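Local coordinates for protein 3-dehydroquinate dehydratase (Thermus thermophilus, PDB 2UYG) that catalyses the dehydration of 3-dehydroquinate to 3-dehydroshikimate, probably as a trans elimination, a step on the pathway to chorismate, and works as a dodecamer, at residues Leu3-Pro8 / Ile56-Gln61; Glu28-Cys33 / Val44-Thr49. All coordinates share one frame; numbering follows the deposited sequence.

Interaction 1 of 2, residues Leu3-Pro8 / Ile56-Gln61; sequences LILNGP and IEWVQQ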
ATOM      1  N   LEU A   3      31.697  12.544  21.243  1.00 25.95           N
ATOM      2  CA  LEU A   3      30.678  13.573  21.217  1.00 26.97           C
ATOM      3  C   LEU A   3      29.323  12.881  21.276  1.00 25.60           C
ATOM      4  O   LEU A   3      29.077  12.001  20.460  1.00 24.40           O
ATOM      5  CB  LEU A   3      30.740  14.385  19.880  1.00 25.77           C
ATOM      6  CG  LEU A   3      30.576  15.894  19.646  1.00 32.56           C
ATOM      7  CD1 LEU A   3      30.019  16.281  18.211  1.00 33.12           C
ATOM      8  CD2 LEU A   3      29.949  16.813  20.695  1.00 30.34           C
ATOM      9  N   ILE A   4      28.467  13.358  22.168  1.00 24.21           N
ATOM     10  CA  ILE A   4      27.127  12.861  22.441  1.00 24.54           C
ATOM     11  C   ILE A   4      26.191  13.990  22.016  1.00 23.42           C
ATOM     12  O   ILE A   4      26.289  15.036  22.542  1.00 23.33           O
ATOM     13  CB  ILE A   4      26.892  12.573  23.958  1.00 24.18           C
ATOM     14  CG1 ILE A   4      27.942  11.580  24.466  1.00 26.68           C
ATOM     15  CG2 ILE A   4      25.498  12.024  24.221  1.00 24.84           C
ATOM     16  CD1 ILE A   4      27.741  11.217  25.903  1.00 26.63           C
ATOM     17  N   LEU A   5      25.372  13.773  20.999  1.00 23.18           N
ATOM     18  CA  LEU A   5      24.551  14.818  20.382  1.00 23.79           C
ATOM     19  C   LEU A   5      23.157  14.405  20.471  1.00 24.27           C
ATOM     20  O   LEU A   5      22.876  13.256  20.142  1.00 25.03           O
ATOM     21  CB  LEU A   5      24.835  14.972  18.904  1.00 22.33           C
ATOM     22  CG  LEU A   5      26.275  15.282  18.602  1.00 25.75           C
ATOM     23  CD1 LEU A   5      26.522  15.406  17.088  1.00 26.44           C
ATOM     24  CD2 LEU A   5      26.708  16.479  19.343  1.00 30.27           C
ATOM     25  N   ASN A   6      22.285  15.377  20.790  1.00 25.08           N
ATOM     26  CA  ASN A   6      20.893  15.191  21.082  1.00 23.78           C
ATOM     27  C   ASN A   6      20.045  16.200  20.309  1.00 24.99           C
ATOM     28  O   ASN A   6      20.379  17.364  20.283  1.00 24.86           O
ATOM     29  CB  ASN A   6      20.640  15.388  22.555  1.00 23.25           C
ATOM     30  CG  ASN A   6      21.429  14.473  23.392  1.00 28.12           C
ATOM     31  OD1 ASN A   6      22.476  14.873  23.946  1.00 33.45           O
ATOM     32  ND2 ASN A   6      20.935  13.226  23.553  1.00 18.04           N
ATOM     33  N   GLY A   7      18.905  15.705  19.752  1.00 23.77           N
ATOM     34  CA  GLY A   7      18.008  16.387  18.883  1.00 22.66           C
ATOM     35  C   GLY A   7      16.895  17.054  19.709  1.00 23.48           C
ATOM     36  O   GLY A   7      16.883  17.131  20.982  1.00 19.42           O
ATOM     37  N   PRO A   8      15.927  17.543  18.946  1.00 22.64           N
ATOM     38  CA  PRO A   8      14.826  18.313  19.486  1.00 22.34           C
ATOM     39  C   PRO A   8      14.103  17.710  20.639  1.00 22.38           C
ATOM     40  O   PRO A   8      14.062  16.464  20.880  1.00 21.52           O
ATOM     41  CB  PRO A   8      13.957  18.522  18.309  1.00 24.61           C
ATOM     42  CG  PRO A   8      14.561  17.718  17.198  1.00 25.13           C
ATOM     43  CD  PRO A   8      15.883  17.421  17.517  1.00 22.94           C
ATOM     44  N   ILE A  56      23.187  18.610  12.242  1.00 23.41           N
ATOM     45  CA  ILE A  56      23.927  18.295  11.060  1.00 23.75           C
ATOM     46  C   ILE A  56      25.361  18.820  11.185  1.00 24.00           C
ATOM     47  O   ILE A  56      26.310  18.041  11.032  1.00 23.88           O
ATOM     48  CB  ILE A  56      23.221  18.900   9.857  1.00 25.93           C
ATOM     49  CG1 ILE A  56      21.991  18.043   9.500  1.00 26.01           C
ATOM     50  CG2 ILE A  56      24.193  18.999   8.623  1.00 23.08           C
ATOM     51  CD1 ILE A  56      21.054  18.737   8.483  1.00 31.71           C
ATOM     52  N   GLU A  57      25.509  20.124  11.465  1.00 23.21           N
ATOM     53  CA  GLU A  57      26.807  20.759  11.495  1.00 23.31           C
ATOM     54  C   GLU A  57      27.683  20.088  12.542  1.00 22.57           C
ATOM     55  O   GLU A  57      28.792  19.748  12.223  1.00 20.78           O
ATOM     56  CB  GLU A  57      26.709  22.279  11.676  1.00 22.92           C
ATOM     57  CG  GLU A  57      26.230  22.875  10.389  1.00 28.26           C
ATOM     58  CD  GLU A  57      26.168  24.373  10.290  1.00 31.61           C
ATOM     59  OE1 GLU A  57      25.986  25.063  11.291  1.00 33.72           O
ATOM     60  OE2 GLU A  57      26.220  24.833   9.127  1.00 32.65           O
ATOM     61  N   TRP A  58      27.155  19.820  13.733  1.00 22.90           N
ATOM     62  CA  TRP A  58      27.928  19.123  14.752  1.00 22.57           C
ATOM     63  C   TRP A  58      28.334  17.709  14.310  1.00 24.04           C
ATOM     64  O   TRP A  58      29.475  17.240  14.593  1.00 25.86           O
ATOM     65  CB  TRP A  58      27.130  19.034  16.019  1.00 21.38           C
ATOM     66  CG  TRP A  58      26.961  20.278  16.787  1.00 22.64           C
ATOM     67  CD1 TRP A  58      27.878  21.369  16.859  1.00 23.31           C
ATOM     68  CD2 TRP A  58      25.967  20.539  17.791  1.00 19.44           C
ATOM     69  NE1 TRP A  58      27.424  22.282  17.778  1.00 21.91           N
ATOM     70  CE2 TRP A  58      26.269  21.812  18.371  1.00 18.83           C
ATOM     71  CE3 TRP A  58      24.767  19.849  18.215  1.00 20.72           C
ATOM     72  CZ2 TRP A  58      25.395  22.461  19.301  1.00 23.22           C
ATOM     73  CZ3 TRP A  58      23.943  20.433  19.162  1.00 17.52           C
ATOM     74  CH2 TRP A  58      24.266  21.718  19.742  1.00 26.36           C
ATOM     75  N   VAL A  59      27.471  16.955  13.640  1.00 25.10           N
ATOM     76  CA  VAL A  59      28.012  15.684  13.213  1.00 24.49           C
ATOM     77  C   VAL A  59      29.082  15.926  12.182  1.00 23.91           C
ATOM     78  O   VAL A  59      30.169  15.324  12.272  1.00 22.23           O
ATOM     79  CB  VAL A  59      26.981  14.473  12.889  1.00 24.68           C
ATOM     80  CG1 VAL A  59      25.663  14.568  13.578  1.00 23.60           C
ATOM     81  CG2 VAL A  59      26.976  14.132  11.489  1.00 27.14           C
ATOM     82  N   GLN A  60      28.862  16.904  11.297  1.00 24.58           N
ATOM     83  CA  GLN A  60      29.801  17.112  10.176  1.00 24.80           C
ATOM     84  C   GLN A  60      31.205  17.481  10.658  1.00 27.02           C
ATOM     85  O   GLN A  60      32.231  16.920  10.148  1.00 28.30           O
ATOM     86  CB  GLN A  60      29.309  18.215   9.225  1.00 23.80           C
ATOM     87  CG  GLN A  60      28.204  17.893   8.268  1.00 21.56           C
ATOM     88  CD  GLN A  60      27.694  19.157   7.519  1.00 22.54           C
ATOM     89  OE1 GLN A  60      28.125  20.271   7.779  1.00 20.77           O
ATOM     90  NE2 GLN A  60      26.784  18.969   6.640  1.00 20.45           N
ATOM     91  N   GLN A  61      31.274  18.423  11.592  1.00 26.66           N
ATOM     92  CA  GLN A  61      32.567  19.080  11.976  1.00 28.54           C
ATOM     93  C   GLN A  61      33.216  18.176  13.090  1.00 27.06           C
ATOM     94  O   GLN A  61      34.341  18.377  13.434  1.00 28.54           O
ATOM     95  CB  GLN A  61      32.295  20.572  12.487  1.00 28.11           C
ATOM     96  CG  GLN A  61      33.323  21.875  12.208  1.00 34.84           C
ATOM     97  CD  GLN A  61      32.918  22.766  10.900  1.00 41.73           C
ATOM     98  OE1 GLN A  61      33.082  22.316   9.747  1.00 49.67           O
ATOM     99  NE2 GLN A  61      32.361  23.974  11.118  1.00 47.08           N
TER

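Interaction 2 of 2, residues Glu28-Cys33 / Val44-Thr49; sequences ELEALC and VVFRQT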
ATOM      1  N   GLU A  28      21.029  16.081  34.262  1.00 30.78           N
ATOM      2  CA  GLU A  28      21.451  14.852  34.935  1.00 31.08           C
ATOM      3  C   GLU A  28      21.936  13.828  33.930  1.00 30.75           C
ATOM      4  O   GLU A  28      22.927  13.168  34.171  1.00 29.66           O
ATOM      5  CB  GLU A  28      20.319  14.279  35.824  1.00 31.77           C
ATOM      6  CG  GLU A  28      20.002  15.175  37.035  1.00 35.48           C
ATOM      7  CD  GLU A  28      18.596  14.963  37.519  1.00 36.84           C
ATOM      8  OE1 GLU A  28      17.822  14.287  36.844  1.00 37.46           O
ATOM      9  OE2 GLU A  28      18.270  15.418  38.603  1.00 43.28           O
ATOM     10  N   LEU A  29      21.312  13.770  32.751  1.00 31.00           N
ATOM     11  CA  LEU A  29      21.819  12.868  31.708  1.00 31.00           C
ATOM     12  C   LEU A  29      23.310  13.153  31.354  1.00 30.63           C
ATOM     13  O   LEU A  29      24.100  12.214  31.282  1.00 25.69           O
ATOM     14  CB  LEU A  29      21.001  12.988  30.422  1.00 30.96           C
ATOM     15  CG  LEU A  29      20.699  11.715  29.660  1.00 32.49           C
ATOM     16  CD1 LEU A  29      20.246  12.046  28.257  1.00 32.93           C
ATOM     17  CD2 LEU A  29      21.760  10.744  29.645  1.00 34.69           C
ATOM     18  N   GLU A  30      23.686  14.421  31.102  1.00 31.59           N
ATOM     19  CA  GLU A  30      25.079  14.712  30.776  1.00 34.13           C
ATOM     20  C   GLU A  30      25.996  14.278  31.926  1.00 33.53           C
ATOM     21  O   GLU A  30      27.082  13.733  31.689  1.00 33.61           O
ATOM     22  CB  GLU A  30      25.381  16.199  30.495  1.00 36.98           C
ATOM     23  CG  GLU A  30      24.169  16.995  30.001  1.00 41.37           C
ATOM     24  CD  GLU A  30      24.463  18.468  29.725  1.00 46.37           C
ATOM     25  OE1 GLU A  30      23.397  19.203  29.434  1.00 39.46           O
ATOM     26  OE2 GLU A  30      25.736  18.785  29.874  1.00 41.70           O
ATOM     27  N   ALA A  31      25.556  14.511  33.160  1.00 32.48           N
ATOM     28  CA  ALA A  31      26.430  14.303  34.297  1.00 32.84           C
ATOM     29  C   ALA A  31      26.688  12.808  34.382  1.00 32.54           C
ATOM     30  O   ALA A  31      27.808  12.411  34.538  1.00 34.50           O
ATOM     31  CB  ALA A  31      25.821  14.880  35.613  1.00 31.94           C
ATOM     32  N   LEU A  32      25.641  12.004  34.173  1.00 32.97           N
ATOM     33  CA  LEU A  32      25.754  10.560  34.081  1.00 33.38           C
ATOM     34  C   LEU A  32      26.713  10.123  32.957  1.00 33.33           C
ATOM     35  O   LEU A  32      27.588   9.298  33.157  1.00 32.18           O
ATOM     36  CB  LEU A  32      24.396   9.991  33.811  1.00 33.90           C
ATOM     37  CG  LEU A  32      23.527   9.351  34.888  1.00 37.01           C
ATOM     38  CD1 LEU A  32      24.030   9.504  36.281  1.00 37.90           C
ATOM     39  CD2 LEU A  32      22.087   9.783  34.692  1.00 36.54           C
ATOM     40  N   CYS A  33      26.524  10.693  31.776  1.00 33.10           N
ATOM     41  CA  CYS A  33      27.382  10.362  30.690  1.00 34.33           C
ATOM     42  C   CYS A  33      28.851  10.738  30.996  1.00 34.88           C
ATOM     43  O   CYS A  33      29.731   9.964  30.665  1.00 36.14           O
ATOM     44  CB  CYS A  33      26.899  11.018  29.390  1.00 33.96           C
ATOM     45  SG  CYS A  33      25.325  10.456  28.657  1.00 33.81           S
ATOM     46  N   VAL A  44      34.109  12.742  27.537  1.00 34.33           N
ATOM     47  CA  VAL A  44      32.851  13.078  26.843  1.00 34.25           C
ATOM     48  C   VAL A  44      32.516  14.559  26.740  1.00 32.18           C
ATOM     49  O   VAL A  44      32.724  15.321  27.647  1.00 30.45           O
ATOM     50  CB  VAL A  44      31.551  12.277  27.405  1.00 33.69           C
ATOM     51  CG1 VAL A  44      31.826  10.852  27.706  1.00 34.27           C
ATOM     52  CG2 VAL A  44      31.032  12.836  28.569  1.00 35.48           C
ATOM     53  N   VAL A  45      31.841  14.908  25.641  1.00 31.21           N
ATOM     54  CA  VAL A  45      31.179  16.204  25.500  1.00 29.51           C
ATOM     55  C   VAL A  45      29.801  15.969  24.965  1.00 28.92           C
ATOM     56  O   VAL A  45      29.574  15.179  23.996  1.00 29.05           O
ATOM     57  CB  VAL A  45      31.991  17.120  24.555  1.00 31.04           C
ATOM     58  CG1 VAL A  45      32.469  16.326  23.496  1.00 32.81           C
ATOM     59  CG2 VAL A  45      31.212  18.260  23.978  1.00 25.63           C
ATOM     60  N   PHE A  46      28.900  16.713  25.538  1.00 25.96           N
ATOM     61  CA  PHE A  46      27.484  16.454  25.437  1.00 25.56           C
ATOM     62  C   PHE A  46      26.813  17.716  24.950  1.00 24.96           C
ATOM     63  O   PHE A  46      26.982  18.730  25.555  1.00 24.21           O
ATOM     64  CB  PHE A  46      26.961  16.133  26.865  1.00 25.51           C
ATOM     65  CG  PHE A  46      25.530  15.600  26.914  1.00 22.31           C
ATOM     66  CD1 PHE A  46      25.295  14.277  27.056  1.00 23.07           C
ATOM     67  CD2 PHE A  46      24.449  16.471  26.912  1.00 29.01           C
ATOM     68  CE1 PHE A  46      24.033  13.787  27.136  1.00 24.67           C
ATOM     69  CE2 PHE A  46      23.153  15.995  26.976  1.00 26.30           C
ATOM     70  CZ  PHE A  46      22.944  14.647  27.093  1.00 25.75           C
ATOM     71  N   ARG A  47      26.003  17.631  23.902  1.00 23.83           N
ATOM     72  CA  ARG A  47      25.339  18.783  23.322  1.00 23.88           C
ATOM     73  C   ARG A  47      23.870  18.375  22.852  1.00 24.65           C
ATOM     74  O   ARG A  47      23.548  17.155  22.539  1.00 25.23           O
ATOM     75  CB  ARG A  47      26.139  19.322  22.171  1.00 24.45           C
ATOM     76  CG  ARG A  47      27.561  19.798  22.460  1.00 28.81           C
ATOM     77  CD  ARG A  47      28.471  20.160  21.249  1.00 32.04           C
ATOM     78  NE  ARG A  47      29.729  20.864  21.665  1.00 43.50           N
ATOM     79  CZ  ARG A  47      30.142  21.242  22.994  1.00 45.44           C
ATOM     80  NH1 ARG A  47      29.515  20.917  24.144  1.00 53.60           N
ATOM     81  NH2 ARG A  47      31.240  21.930  23.200  1.00 42.43           N
ATOM     82  N   GLN A  48      22.986  19.360  22.883  1.00 23.16           N
ATOM     83  CA  GLN A  48      21.622  19.243  22.467  1.00 22.90           C
ATOM     84  C   GLN A  48      21.190  20.511  21.708  1.00 23.81           C
ATOM     85  O   GLN A  48      21.637  21.607  22.074  1.00 22.43           O
ATOM     86  CB  GLN A  48      20.729  19.115  23.694  1.00 23.47           C
ATOM     87  CG  GLN A  48      19.231  18.736  23.311  1.00 23.37           C
ATOM     88  CD  GLN A  48      18.256  19.909  23.136  1.00 22.09           C
ATOM     89  OE1 GLN A  48      18.478  20.986  23.617  1.00 21.42           O
ATOM     90  NE2 GLN A  48      17.208  19.698  22.348  1.00 22.08           N
ATOM     91  N   THR A  49      20.313  20.341  20.684  1.00 23.11           N
ATOM     92  CA  THR A  49      19.624  21.433  19.971  1.00 21.67           C
ATOM     93  C   THR A  49      18.214  21.009  19.427  1.00 21.95           C
ATOM     94  O   THR A  49      17.906  19.861  19.155  1.00 20.70           O
ATOM     95  CB  THR A  49      20.521  21.845  18.798  1.00 21.65           C
ATOM     96  OG1 THR A  49      19.815  22.681  17.951  1.00 19.01           O
ATOM     97  CG2 THR A  49      20.770  20.609  17.820  1.00 22.48           C
TER

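Interaction 1 of 2, residues Leu3-Pro8 / Ile56-Gln61
L5 on strand 2-6 meets W58 and V59 on helix 52-61 in the layered alpha/beta core of a type II dehydroquinase, a flavodoxin-like fold with a parallel sheet in strand order 2-1-3-4-5. The helix belongs to the beta-alpha-beta crossover from strand 44-48 to strand 69-73, which lie to either side of strand 2-6 in the sheet, so it runs back over that strand. The short axes are nearly antiparallel, at 163°, with a closest approach of 9.7 Å.

The evidence for the packing lies in the L5 side chain. Its CB bond points at the helix, yet CB and CG stand back, CG being 4.6 Å from W58 CB. With CG anti to the carbonyl carbon (chi1 -58°) and the chain extended into CD1 (chi2 179°), only the two methyls make the reach. L5 CD1 enters between two neighbouring helix residues, lying 3.8 Å from W58 CB and 3.7 Å from V59 CG1. L5 CD2, the other branch, comes obliquely to the indole, 4.0 Å from W58 CE3. The contacts between side chains are all apolar, as suits a buried layer.

On the sheet side L5 also packs on I70 and L72 of strand 69-73, and V59 continues the apolar layer toward L84 and A87 of helix 82-89. Elsewhere on the helix, E57 and Q60 hydrogen-bond to a second subunit, so the element packed on the sheet also contributes to the assembly. L3, two residues before L5, points to the same side of the strand. Its CD1 sits 3.5 Å from L5 CD2, a snug fit, and makes its own approach to the helix at a backbone atom, 3.8 Å from W58 O.

Interaction 2 of 2, residues Glu28-Cys33 / Val44-Thr49
F46 turns CG away from its backbone N (chi1 -170°), which sends the ring from the strand up against the helix, while E30 runs extended beyond CG and lays its chain across one ring face. C33 brings its SG to the ring rim. E30 CB lies 3.6 Å from F46 CG, and E30 CG is placed over the face in the manner of a CH-pi contact, though it is modelled too close to the ring for the detail to be relied on. Farther out, the planes of the E30 carboxylate and the F46 ring are 12° apart, nearly parallel.

Two other groups meet the ring at its edge. C33 SG is 5.1 Å from the F46 centroid and 75° off the ring normal, a sulfur-aromatic contact made edge-on, and L29 CD1 lies 3.9 Å from F46 CZ. With an alanine in place of F46, the E30 chain would probably lose the surface it lies on, and C33 SG and L29 CD1 would be left without the ring edge between helix and strand. Nearer the start of the strand, V44 CG1 rests 3.7 Å from C33 O.

The pairing closes the second half of a beta-alpha-beta unit: helix 26-39 covers strand 44-48, one of the two edge strands of the sheet within the chain, while C33 also touches I4 of strand 2-6, and L29 and C33 both reach Y131 of helix 129-140.

From the N terminus, the chain lays down strand 2-6, goes through helix 26-39, and returns as strand 44-48 beside the first strand; interaction 2 closes the short loop between that helix and strand 44-48, with ten residues between its segments. The chain then enters helix 52-61, which returns to strand 2-6 in interaction 1, closing a larger loop that encloses the smaller one, so the two nest and do not cross. They join where I4 N is 2.8 Å from V45 O in the sheet and, just past strand 2-6, G7 O is 2.9 Å from side-chain atom Q48 NE2, both probable hydrogen bonds. Together they tie two adjacent strands to two successive helices, centres 12 Å apart.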